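Local coordinates for vascular endothelial cadherin (Gallus gallus, PDB 3PPE), which mediates calcium-dependent, homophilic adhesion between endothelial cells through its outermost cadherin domains, which exchange their N-terminal strands between partners, at the interface of chains A and B. Numbering follows the deposited sequence. Chains: chain A/B, Vascular endothelial cadherin.

Contact 1: the interface of chains A and B. Residues chain A 73-75, 85-88; chain B 1-2.
B:Trp2 and B:Asp1, at the exchanged N-terminus of chain B, are hydrogen-bonded to A:Pro86 and A:Glu85 of the partner's EC1, in the tryptophan-docking arrangement typical of classical cadherins. The indole NE1 of B:Trp2 gives its N-H to the carbonyl O of A:Pro86 at 2.7 Å, a nearly straight bond (164° at the hydrogen) whose acceptor lies close to the ring plane. The amino-terminal N of B:Asp1 meets the carboxylate OE2 of A:Glu85 at 2.5 Å, through the lone pair on the side of OE1. A positively charged amino terminus, as expected once the signal and pro-sequence are removed, would probably strengthen this pairing. A:Glu85 can bend over to it because its chain turns at chi2 (-89°).

Apolar and face contacts flank the same indole on both faces. CB of A:Ser88 sits over the five-membered ring, 3.4 Å from its centroid, with OG swung anti to the backbone N (chi1 180°) and lying near CG of B:Trp2. CG of A:Glu85 lies above the opposite face, off toward the rim. At the inner end, CH2 of the B:Trp2 six-membered ring packs 3.6 Å from CB of A:Ala73. CZ2 of B:Trp2 lies 3.6 Å from CA of A:His74, whose backbone meets the ring edge. An alanine in place of B:Trp2 would probably leave the carbonyl of A:Pro86 without its indole donor and open a gap between A:Ser88 and A:Ala73 on one side and the chain of A:Glu85 on the other.

The walls described here come from two neighbouring stretches of chain A: A:Ala73 and A:His74 belong to strand 68-77, A:Glu85 and A:Pro86 to the loop leading into strand 88-95, and A:Ser88 opens that strand in the Ig-like EC1 domain.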
loop_
_atom_site.group_PDB
_atom_site.type_symbol
_atom_site.label_atom_id
_atom_site.label_comp_id
_atom_site.label_asym_id
_atom_site.label_seq_id
_atom_site.Cartn_x
_atom_site.Cartn_y
_atom_site.Cartn_z
ATOM N N ALA A 73 8.925 8.232 -13.867
ATOM C CA ALA A 73 7.978 9.243 -13.466
ATOM C C ALA A 73 8.389 10.626 -13.988
ATOM O O ALA A 73 9.571 10.943 -14.065
ATOM C CB ALA A 73 7.842 9.239 -11.931
ATOM N N HIS A 74 7.396 11.437 -14.342
ATOM C CA HIS A 74 7.624 12.850 -14.624
ATOM C C HIS A 74 6.666 13.733 -13.831
ATOM O O HIS A 74 5.837 13.237 -13.068
ATOM C CB HIS A 74 7.478 13.128 -16.121
ATOM C CG HIS A 74 8.084 12.071 -16.993
ATOM N ND1 HIS A 74 9.099 12.335 -17.888
ATOM C CD2 HIS A 74 7.817 10.747 -17.108
ATOM C CE1 HIS A 74 9.431 11.221 -18.517
ATOM N NE2 HIS A 74 8.668 10.244 -18.061
ATOM N N ILE A 75 6.785 15.043 -14.017
ATOM C CA ILE A 75 5.766 15.978 -13.558
ATOM C C ILE A 75 5.673 17.189 -14.481
ATOM O O ILE A 75 6.652 17.907 -14.678
ATOM C CB ILE A 75 6.046 16.459 -12.122
ATOM C CG1 ILE A 75 4.860 17.265 -11.588
ATOM C CG2 ILE A 75 7.321 17.286 -12.077
ATOM C CD1 ILE A 75 4.915 17.519 -10.097
ATOM N N GLU A 85 10.498 18.625 -13.773
ATOM C CA GLU A 85 11.529 17.886 -13.073
ATOM C C GLU A 85 12.260 17.006 -14.049
ATOM O O GLU A 85 11.704 16.677 -15.098
ATOM C CB GLU A 85 10.890 16.933 -12.035
ATOM C CG GLU A 85 10.163 17.632 -10.883
ATOM C CD GLU A 85 11.088 17.933 -9.711
ATOM O OE1 GLU A 85 12.292 18.146 -9.935
ATOM O OE2 GLU A 85 10.592 17.962 -8.571
ATOM N N PRO A 86 13.481 16.571 -13.679
ATOM C CA PRO A 86 14.145 15.481 -14.379
ATOM C C PRO A 86 13.291 14.228 -14.172
ATOM O O PRO A 86 12.645 14.094 -13.145
ATOM C CB PRO A 86 15.480 15.330 -13.623
ATOM C CG PRO A 86 15.224 15.934 -12.290
ATOM C CD PRO A 86 14.293 17.066 -12.545
ATOM N N PRO A 87 13.239 13.340 -15.146
ATOM C CA PRO A 87 12.407 12.167 -14.930
ATOM C C PRO A 87 13.017 11.274 -13.810
ATOM O O PRO A 87 14.186 11.436 -13.459
ATOM C CB PRO A 87 12.426 11.456 -16.292
ATOM C CG PRO A 87 13.661 11.974 -17.007
ATOM C CD PRO A 87 13.927 13.364 -16.449
ATOM N N SER A 88 12.247 10.367 -13.238
ATOM C CA SER A 88 12.768 9.572 -12.121
ATOM C C SER A 88 12.396 8.109 -12.351
ATOM O O SER A 88 11.215 7.765 -12.387
ATOM C CB SER A 88 12.192 10.077 -10.793
ATOM O OG SER A 88 12.677 9.314 -9.716
ATOM N N ASP B 1 12.202 18.334 -6.697
ATOM C CA ASP B 1 13.085 17.178 -6.418
ATOM C C ASP B 1 12.081 16.037 -6.166
ATOM O O ASP B 1 10.974 16.280 -5.701
ATOM C CB ASP B 1 13.883 17.518 -5.166
ATOM C CG ASP B 1 14.997 16.559 -4.882
ATOM O OD1 ASP B 1 15.284 15.687 -5.741
ATOM O OD2 ASP B 1 15.584 16.677 -3.779
ATOM N N TRP B 2 12.451 14.809 -6.488
ATOM C CA TRP B 2 11.586 13.665 -6.217
ATOM C C TRP B 2 11.858 13.194 -4.814
ATOM O O TRP B 2 13.015 13.077 -4.443
ATOM C CB TRP B 2 11.893 12.553 -7.204
ATOM C CG TRP B 2 11.433 12.887 -8.636
ATOM C CD1 TRP B 2 12.221 13.372 -9.674
ATOM C CD2 TRP B 2 10.107 12.731 -9.177
ATOM N NE1 TRP B 2 11.454 13.532 -10.813
ATOM C CE2 TRP B 2 10.160 13.146 -10.539
ATOM C CE3 TRP B 2 8.879 12.291 -8.647
ATOM C CZ2 TRP B 2 9.030 13.132 -11.369
ATOM C CZ3 TRP B 2 7.742 12.270 -9.488
ATOM C CH2 TRP B 2 7.836 12.692 -10.825
#

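Contact 2: the interface of chains A and B. Residues chain A 1-3; chain B 24-27, 35.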
loop_
_atom_site.group_PDB
_atom_site.type_symbol
_atom_site.label_atom_id
_atom_site.label_comp_id
_atom_site.label_asym_id
_atom_site.label_seq_id
_atom_site.Cartn_x
_atom_site.Cartn_y
_atom_site.Cartn_z
ATOM N N ASP A 1 23.236 -0.472 0.169
ATOM C CA ASP A 1 22.567 0.839 -0.049
ATOM C C ASP A 1 21.073 0.734 0.213
ATOM O O ASP A 1 20.465 -0.299 -0.056
ATOM C CB ASP A 1 22.783 1.325 -1.482
ATOM C CG ASP A 1 24.234 1.742 -1.759
ATOM O OD1 ASP A 1 25.008 1.959 -0.791
ATOM O OD2 ASP A 1 24.589 1.887 -2.948
ATOM N N TRP A 2 20.495 1.822 0.704
ATOM C CA TRP A 2 19.033 1.916 0.869
ATOM C C TRP A 2 18.387 2.146 -0.482
ATOM O O TRP A 2 18.810 3.001 -1.245
ATOM C CB TRP A 2 18.636 3.020 1.856
ATOM C CG TRP A 2 19.113 2.724 3.242
ATOM C CD1 TRP A 2 20.223 3.249 3.861
ATOM C CD2 TRP A 2 18.519 1.821 4.186
ATOM N NE1 TRP A 2 20.348 2.724 5.128
ATOM C CE2 TRP A 2 19.323 1.846 5.353
ATOM C CE3 TRP A 2 17.377 1.005 4.170
ATOM C CZ2 TRP A 2 19.016 1.087 6.490
ATOM C CZ3 TRP A 2 17.086 0.255 5.297
ATOM C CH2 TRP A 2 17.911 0.284 6.426
ATOM N N ILE A 3 17.405 1.351 -0.790
ATOM C CA ILE A 3 16.658 1.489 -2.034
ATOM C C ILE A 3 15.267 2.061 -1.783
ATOM O O ILE A 3 14.447 1.444 -1.052
ATOM C CB ILE A 3 16.549 0.130 -2.752
ATOM C CG1 ILE A 3 17.935 -0.368 -3.165
ATOM C CG2 ILE A 3 15.634 0.241 -3.962
ATOM C CD1 ILE A 3 17.946 -1.796 -3.662
ATOM N N LEU B 24 10.790 -1.306 3.936
ATOM C CA LEU B 24 12.183 -0.886 3.853
ATOM C C LEU B 24 12.996 -1.825 2.967
ATOM O O LEU B 24 12.808 -3.039 3.046
ATOM C CB LEU B 24 12.805 -0.885 5.251
ATOM C CG LEU B 24 12.221 0.011 6.337
ATOM C CD1 LEU B 24 12.841 -0.351 7.662
ATOM C CD2 LEU B 24 12.499 1.462 5.978
ATOM N N THR B 25 13.922 -1.282 2.169
ATOM C CA THR B 25 14.856 -2.105 1.359
ATOM C C THR B 25 16.312 -1.630 1.429
ATOM O O THR B 25 16.626 -0.485 1.100
ATOM C CB THR B 25 14.422 -2.212 -0.135
ATOM O OG1 THR B 25 13.118 -2.810 -0.203
ATOM C CG2 THR B 25 15.416 -3.089 -0.951
ATOM N N SER B 26 17.163 -2.549 1.899
ATOM C CA SER B 26 18.619 -2.437 1.877
ATOM C C SER B 26 19.161 -3.470 0.884
ATOM O O SER B 26 18.710 -4.614 0.899
ATOM C CB SER B 26 19.162 -2.785 3.263
ATOM O OG SER B 26 20.574 -2.820 3.251
ATOM N N SER B 27 20.108 -3.064 0.045
ATOM C CA SER B 27 20.686 -3.960 -0.950
ATOM C C SER B 27 21.638 -4.961 -0.305
ATOM O O SER B 27 22.218 -5.808 -0.986
ATOM C CB SER B 27 21.416 -3.159 -2.032
ATOM O OG SER B 27 22.544 -2.490 -1.496
ATOM N N TYR B 35 16.003 -5.555 9.979
ATOM C CA TYR B 35 15.602 -4.158 9.861
ATOM C C TYR B 35 15.148 -3.709 11.233
ATOM O O TYR B 35 14.372 -4.424 11.882
ATOM C CB TYR B 35 14.470 -4.017 8.836
ATOM C CG TYR B 35 14.905 -4.236 7.368
ATOM C CD1 TYR B 35 14.694 -5.465 6.714
ATOM C CD2 TYR B 35 15.495 -3.207 6.643
ATOM C CE1 TYR B 35 15.072 -5.647 5.371
ATOM C CE2 TYR B 35 15.848 -3.372 5.311
ATOM C CZ TYR B 35 15.660 -4.601 4.689
ATOM O OH TYR B 35 16.048 -4.754 3.364
HETATM O O HOH W 1 14.236 1.472 1.871
HETATM O O HOH W 2 11.747 0.088 -0.480
#
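A:Asp1 to A:Ile3 run antiparallel to B:Thr25 to B:Ser27, with a beta bridge between A:Trp2 and B:Ser26, where the exchanged strand of the classical-cadherin EC1 domain pairs with its host. The N-H of A:Ile3 reaches the carbonyl O of B:Thr25 at 2.7 Å. In the other direction, the N-H of B:Ser27 reaches the carbonyl O of A:Asp1 at 2.8 Å.

B:Ser27 adds a side-chain grip at the chain terminus. Its OG, placed between the backbone N and the carbonyl carbon (chi1 66°), accepts from the amino-terminal N of A:Asp1 at 2.7 Å. The same hydroxyl makes a weak bond to the carbonyl O of A:Asp1, which therefore has both the backbone and the side chain of B:Ser27 beside it.

Toward the other end of the pairing, the side chains of A:Ile3 and B:Thr25 cross at a slant. The methyl CG2 of B:Thr25, anti to its backbone N (chi1 -60° for OG1), lies 3.9 Å from CB of A:Ile3 and also touches CD1, which comes near CB of B:Ser27 as well. Water 1 joins the carbonyl O of A:Ile3 to the backbone N of B:Thr25, and water 2 links that same carbonyl to the threonine hydroxyl OG1 over longer distances.

A:Trp2 rises from the paired segment with one face, near its rim, toward CB of B:Ser26. Its CZ3 meets the edge of the B:Tyr35 ring in plane, 3.8 Å from CE2. From strand 33-39, B:Tyr35 also probably helps to hold the paired loop in place: its phenolic OH accepts the N-H of B:Ser26 at 2.9 Å and 169° at the hydrogen.

Contact 1 and contact 2, whose centres lie about 22 Å apart, show two aspects of one reciprocal exchange. The shared element is the N-terminal segment: contact 1 gives it from chain B, with the tryptophan at residue 2 entering the partner's pocket and residue 1 held beside it, and contact 2 gives it from chain A, with residues 1 to 3 pairing along the partner's loop. Because the interface is two-fold symmetric, each segment makes both sets of contacts, so every molecule is donor and host at once. Side-chain docking and backbone pairing together build the strand-swapped dimer, consistent with homophilic adhesion by EC1.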